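CELL division control protein 6 (PDB 1FNN) binds ADP and magnesium in its AAA+ ATPase module and is thought to take part in regulating DNA replication. Local coordinates at residues A2-Y14 with L247-H261. Residues are numbered along the deposited sequence; the frame is centred on the assembly and turned at random.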
loop_
_atom_site.group_PDB
_atom_site.type_symbol
_atom_site.label_atom_id
_atom_site.label_comp_id
_atom_site.label_asym_id
_atom_site.label_seq_id
_atom_site.Cartn_x
_atom_site.Cartn_y
_atom_site.Cartn_z
ATOM N N ALA A 2 -19.335 20.443 -0.071
ATOM C CA ALA A 2 -18.768 19.117 0.290
ATOM C C ALA A 2 -17.247 19.106 0.226
ATOM O O ALA A 2 -16.617 19.723 -0.653
ATOM C CB ALA A 2 -19.349 18.034 -0.617
ATOM N N ILE A 3 -16.640 18.293 1.096
ATOM C CA ILE A 3 -15.190 18.104 1.018
ATOM C C ILE A 3 -14.804 17.141 -0.114
ATOM O O ILE A 3 -13.838 17.376 -0.844
ATOM C CB ILE A 3 -14.734 17.503 2.384
ATOM C CG1 ILE A 3 -14.937 18.612 3.436
ATOM C CG2 ILE A 3 -13.283 17.042 2.230
ATOM C CD1 ILE A 3 -14.500 18.243 4.846
ATOM N N VAL A 4 -15.487 16.021 -0.113
ATOM C CA VAL A 4 -15.302 14.975 -1.121
ATOM C C VAL A 4 -16.038 15.394 -2.419
ATOM O O VAL A 4 -17.260 15.547 -2.381
ATOM C CB VAL A 4 -15.851 13.655 -0.610
ATOM C CG1 VAL A 4 -15.717 12.545 -1.649
ATOM C CG2 VAL A 4 -15.067 13.173 0.641
ATOM N N VAL A 5 -15.294 15.784 -3.437
ATOM C CA VAL A 5 -15.946 16.211 -4.685
ATOM C C VAL A 5 -15.948 15.076 -5.699
ATOM O O VAL A 5 -16.850 15.047 -6.543
ATOM C CB VAL A 5 -15.233 17.434 -5.276
ATOM C CG1 VAL A 5 -15.771 17.726 -6.669
ATOM C CG2 VAL A 5 -15.472 18.614 -4.330
ATOM N N ASP A 6 -14.902 14.247 -5.720
ATOM C CA ASP A 6 -14.962 13.069 -6.600
ATOM C C ASP A 6 -14.553 11.834 -5.851
ATOM O O ASP A 6 -13.353 11.555 -5.895
ATOM C CB ASP A 6 -14.082 13.338 -7.828
ATOM C CG ASP A 6 -14.130 12.262 -8.890
ATOM O OD1 ASP A 6 -14.871 11.282 -8.698
ATOM O OD2 ASP A 6 -13.421 12.410 -9.903
ATOM N N ASP A 7 -15.447 11.045 -5.262
ATOM C CA ASP A 7 -15.111 9.854 -4.539
ATOM C C ASP A 7 -14.532 8.708 -5.359
ATOM O O ASP A 7 -13.830 7.873 -4.765
ATOM C CB ASP A 7 -16.310 9.281 -3.785
ATOM C CG ASP A 7 -17.399 8.635 -4.622
ATOM O OD1 ASP A 7 -17.393 7.476 -5.029
ATOM O OD2 ASP A 7 -18.384 9.291 -4.931
ATOM N N SER A 8 -14.675 8.693 -6.702
ATOM C CA SER A 8 -14.118 7.591 -7.479
ATOM C C SER A 8 -12.600 7.611 -7.392
ATOM O O SER A 8 -11.909 6.593 -7.539
ATOM C CB SER A 8 -14.562 7.663 -8.962
ATOM O OG SER A 8 -13.874 8.758 -9.577
ATOM N N VAL A 9 -12.010 8.765 -7.155
ATOM C CA VAL A 9 -10.574 8.964 -6.972
ATOM C C VAL A 9 -10.029 8.205 -5.751
ATOM O O VAL A 9 -8.875 7.747 -5.753
ATOM C CB VAL A 9 -10.351 10.481 -6.813
ATOM C CG1 VAL A 9 -8.988 10.823 -6.236
ATOM C CG2 VAL A 9 -10.581 11.178 -8.138
ATOM N N PHE A 10 -10.882 7.751 -4.857
ATOM C CA PHE A 10 -10.542 6.973 -3.680
ATOM C C PHE A 10 -10.868 5.508 -3.805
ATOM O O PHE A 10 -10.571 4.716 -2.898
ATOM C CB PHE A 10 -11.299 7.582 -2.451
ATOM C CG PHE A 10 -10.749 8.978 -2.300
ATOM C CD1 PHE A 10 -11.446 10.072 -2.794
ATOM C CD2 PHE A 10 -9.532 9.179 -1.663
ATOM C CE1 PHE A 10 -10.944 11.341 -2.659
ATOM C CE2 PHE A 10 -9.026 10.462 -1.525
ATOM C CZ PHE A 10 -9.731 11.545 -2.023
ATOM N N SER A 11 -11.422 5.074 -4.965
ATOM C CA SER A 11 -11.703 3.628 -4.981
ATOM C C SER A 11 -10.473 2.873 -5.436
ATOM O O SER A 11 -9.613 3.372 -6.165
ATOM C CB SER A 11 -12.893 3.247 -5.885
ATOM O OG SER A 11 -12.511 3.693 -7.167
ATOM N N PRO A 12 -10.392 1.614 -5.022
ATOM C CA PRO A 12 -9.311 0.711 -5.343
ATOM C C PRO A 12 -8.987 0.611 -6.819
ATOM O O PRO A 12 -7.821 0.473 -7.177
ATOM C CB PRO A 12 -9.832 -0.673 -4.910
ATOM C CG PRO A 12 -10.755 -0.348 -3.780
ATOM C CD PRO A 12 -11.441 0.932 -4.208
ATOM N N SER A 13 -10.021 0.699 -7.647
ATOM C CA SER A 13 -9.889 0.511 -9.075
ATOM C C SER A 13 -9.469 1.767 -9.805
ATOM O O SER A 13 -9.011 1.637 -10.945
ATOM C CB SER A 13 -11.205 -0.031 -9.638
ATOM O OG SER A 13 -12.157 1.011 -9.750
ATOM N N TYR A 14 -9.501 2.945 -9.166
ATOM C CA TYR A 14 -9.038 4.152 -9.836
ATOM C C TYR A 14 -7.567 4.071 -10.200
ATOM O O TYR A 14 -6.691 3.746 -9.376
ATOM C CB TYR A 14 -9.253 5.345 -8.897
ATOM C CG TYR A 14 -8.833 6.688 -9.420
ATOM C CD1 TYR A 14 -9.703 7.371 -10.301
ATOM C CD2 TYR A 14 -7.635 7.279 -9.074
ATOM C CE1 TYR A 14 -9.324 8.610 -10.787
ATOM C CE2 TYR A 14 -7.267 8.518 -9.563
ATOM C CZ TYR A 14 -8.147 9.171 -10.435
ATOM O OH TYR A 14 -7.782 10.406 -10.925
ATOM N N LEU A 247 -7.068 8.875 4.193
ATOM C CA LEU A 247 -7.434 10.186 3.687
ATOM C C LEU A 247 -8.937 10.286 3.373
ATOM O O LEU A 247 -9.655 11.211 3.802
ATOM C CB LEU A 247 -6.628 10.552 2.433
ATOM C CG LEU A 247 -6.952 11.841 1.693
ATOM C CD1 LEU A 247 -6.905 13.076 2.621
ATOM C CD2 LEU A 247 -5.979 12.119 0.545
ATOM N N TYR A 248 -9.426 9.258 2.683
ATOM C CA TYR A 248 -10.845 9.283 2.259
ATOM C C TYR A 248 -11.786 9.183 3.453
ATOM O O TYR A 248 -12.769 9.918 3.611
ATOM C CB TYR A 248 -11.070 8.089 1.316
ATOM C CG TYR A 248 -12.488 7.955 0.788
ATOM C CD1 TYR A 248 -13.098 9.025 0.147
ATOM C CD2 TYR A 248 -13.194 6.770 0.931
ATOM C CE1 TYR A 248 -14.391 8.932 -0.347
ATOM C CE2 TYR A 248 -14.493 6.665 0.439
ATOM C CZ TYR A 248 -15.071 7.749 -0.193
ATOM O OH TYR A 248 -16.368 7.638 -0.681
ATOM N N ARG A 249 -11.539 8.250 4.378
ATOM C CA ARG A 249 -12.275 8.162 5.627
ATOM C C ARG A 249 -12.225 9.455 6.452
ATOM O O ARG A 249 -13.275 9.837 6.996
ATOM C CB ARG A 249 -11.737 7.053 6.563
ATOM C CG ARG A 249 -12.242 5.679 6.133
ATOM C CD ARG A 249 -11.377 4.580 6.691
ATOM N NE ARG A 249 -11.617 3.216 6.276
ATOM C CZ ARG A 249 -12.553 2.415 6.735
ATOM N NH1 ARG A 249 -12.646 1.194 6.258
ATOM N NH2 ARG A 249 -13.402 2.828 7.674
ATOM N N SER A 250 -11.146 10.206 6.379
ATOM C CA SER A 250 -11.010 11.429 7.158
ATOM C C SER A 250 -11.827 12.519 6.479
ATOM O O SER A 250 -12.364 13.385 7.164
ATOM C CB SER A 250 -9.551 11.882 7.303
ATOM O OG SER A 250 -8.794 10.835 7.962
ATOM N N ALA A 251 -11.710 12.623 5.154
ATOM C CA ALA A 251 -12.529 13.626 4.429
ATOM C C ALA A 251 -14.002 13.398 4.713
ATOM O O ALA A 251 -14.730 14.372 4.968
ATOM C CB ALA A 251 -12.281 13.563 2.917
ATOM N N TYR A 252 -14.434 12.149 4.711
ATOM C CA TYR A 252 -15.836 11.859 4.929
ATOM C C TYR A 252 -16.231 12.133 6.376
ATOM O O TYR A 252 -17.317 12.672 6.610
ATOM C CB TYR A 252 -16.234 10.426 4.543
ATOM C CG TYR A 252 -17.676 10.104 4.804
ATOM C CD1 TYR A 252 -18.668 10.598 3.940
ATOM C CD2 TYR A 252 -18.066 9.332 5.890
ATOM C CE1 TYR A 252 -20.015 10.320 4.157
ATOM C CE2 TYR A 252 -19.395 9.044 6.125
ATOM C CZ TYR A 252 -20.357 9.547 5.246
ATOM O OH TYR A 252 -21.676 9.252 5.492
ATOM N N ALA A 253 -15.407 11.670 7.332
ATOM C CA ALA A 253 -15.677 12.036 8.733
ATOM C C ALA A 253 -15.821 13.533 8.836
ATOM O O ALA A 253 -16.804 14.034 9.402
ATOM C CB ALA A 253 -14.539 11.474 9.623
ATOM N N ALA A 254 -14.902 14.366 8.330
ATOM C CA ALA A 254 -15.062 15.805 8.451
ATOM C C ALA A 254 -16.388 16.292 7.862
ATOM O O ALA A 254 -17.209 17.013 8.462
ATOM C CB ALA A 254 -13.861 16.478 7.802
ATOM N N GLN A 255 -16.651 15.896 6.608
ATOM C CA GLN A 255 -17.862 16.287 5.906
ATOM C C GLN A 255 -19.126 15.911 6.670
ATOM O O GLN A 255 -20.031 16.734 6.833
ATOM C CB GLN A 255 -17.902 15.605 4.534
ATOM C CG GLN A 255 -19.149 15.938 3.704
ATOM C CD GLN A 255 -18.891 15.397 2.293
ATOM O OE1 GLN A 255 -17.900 15.817 1.686
ATOM N NE2 GLN A 255 -19.782 14.515 1.866
ATOM N N GLN A 256 -19.209 14.679 7.149
ATOM C CA GLN A 256 -20.400 14.217 7.849
ATOM C C GLN A 256 -20.682 14.978 9.140
ATOM O O GLN A 256 -21.808 15.051 9.637
ATOM C CB GLN A 256 -20.281 12.719 8.146
ATOM C CG GLN A 256 -21.568 12.225 8.789
ATOM C CD GLN A 256 -21.335 11.337 9.990
ATOM O OE1 GLN A 256 -20.493 10.440 9.936
ATOM N NE2 GLN A 256 -22.096 11.619 11.041
ATOM N N ASN A 257 -19.638 15.468 9.791
ATOM C CA ASN A 257 -19.705 16.342 10.932
ATOM C C ASN A 257 -20.010 17.790 10.590
ATOM O O ASN A 257 -19.780 18.649 11.437
ATOM C CB ASN A 257 -18.356 16.306 11.687
ATOM C CG ASN A 257 -18.597 15.679 13.055
ATOM O OD1 ASN A 257 -19.350 16.237 13.861
ATOM N ND2 ASN A 257 -17.950 14.542 13.266
ATOM N N GLY A 258 -20.325 18.131 9.353
ATOM C CA GLY A 258 -20.635 19.468 8.917
ATOM C C GLY A 258 -19.434 20.370 8.808
ATOM O O GLY A 258 -19.614 21.594 8.773
ATOM N N ARG A 259 -18.209 19.827 8.766
ATOM C CA ARG A 259 -17.057 20.730 8.685
ATOM C C ARG A 259 -16.605 20.926 7.259
ATOM O O ARG A 259 -16.903 20.073 6.441
ATOM C CB ARG A 259 -15.959 20.210 9.648
ATOM C CG ARG A 259 -16.491 20.385 11.081
ATOM C CD ARG A 259 -15.541 20.016 12.195
ATOM N NE ARG A 259 -15.675 18.609 12.584
ATOM C CZ ARG A 259 -14.840 17.662 12.133
ATOM N NH1 ARG A 259 -13.871 18.050 11.311
ATOM N NH2 ARG A 259 -15.030 16.413 12.534
ATOM N N LYS A 260 -15.836 21.948 6.938
ATOM C CA LYS A 260 -15.372 22.199 5.592
ATOM C C LYS A 260 -13.913 21.786 5.391
ATOM O O LYS A 260 -13.357 22.098 4.333
ATOM C CB LYS A 260 -15.437 23.698 5.261
ATOM C CG LYS A 260 -16.838 24.242 5.049
ATOM C CD LYS A 260 -16.798 25.754 4.815
ATOM C CE LYS A 260 -18.193 26.359 4.917
ATOM N NZ LYS A 260 -18.149 27.838 5.120
ATOM N N HIS A 261 -13.221 21.571 6.522
ATOM C CA HIS A 261 -11.786 21.270 6.516
ATOM C C HIS A 261 -11.514 19.968 7.260
ATOM O O HIS A 261 -12.272 19.596 8.168
ATOM C CB HIS A 261 -10.944 22.399 7.109
ATOM C CG HIS A 261 -11.198 23.744 6.504
ATOM N ND1 HIS A 261 -10.383 24.330 5.563
ATOM C CD2 HIS A 261 -12.208 24.635 6.719
ATOM C CE1 HIS A 261 -10.870 25.513 5.223
ATOM N NE2 HIS A 261 -11.980 25.720 5.913
HETATM O O HOH W 1 -19.609 14.436 -1.133
#
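Ile-3 meets Gln-255 and Phe-10 meets Tyr-248 where the N-terminal segment 2-14, a loop with a 3-10 turn at 7-10, passes the last turns of helix 240-256 in the opposite chain direction, CA atoms 5.9 and 6.4 Å apart at those two pairs. The helix closes in a Schellman motif with Gly-258 at C-prime. Near the bound ADP, which Tyr-14 touches, Val-9 O is hydrogen-bonded to Arg-205, an ADP-binding residue. A glutamine side-chain amide serves here as partner for the loop backbone: with CG anti to its N (chi1 180°) and the chain extended beyond, Gln-255 carries OE1 to two successive amides, 3.0 Å from Val-4 N in a nearly straight bond and more weakly to Ile-3 N. One water joins Gln-255 NE2 to Val-4 O. Beside the amide, Ile-3 CD1 packs 3.5 Å from Ala-254 CB, while Val-4 CG2 lies 3.6 Å from Ala-251 CB. Phe-10 CB sits over one face of the Tyr-248 ring, 3.7 Å from its centroid, in a CH-pi contact; the ring planes differ by 15°, yet overlap is slight. Val-4 CG1 reaches the edge of the same tyrosine. With an alanine at Tyr-248, Phe-10 CB would probably lose the ring face it rests on, and a gap would open beside Val-4 CG1. The chemistry thus divides: one glutamine carbonyl takes two consecutive backbone N-H groups, while apolar and aromatic packing holds the N-terminus to the lid domain elsewhere.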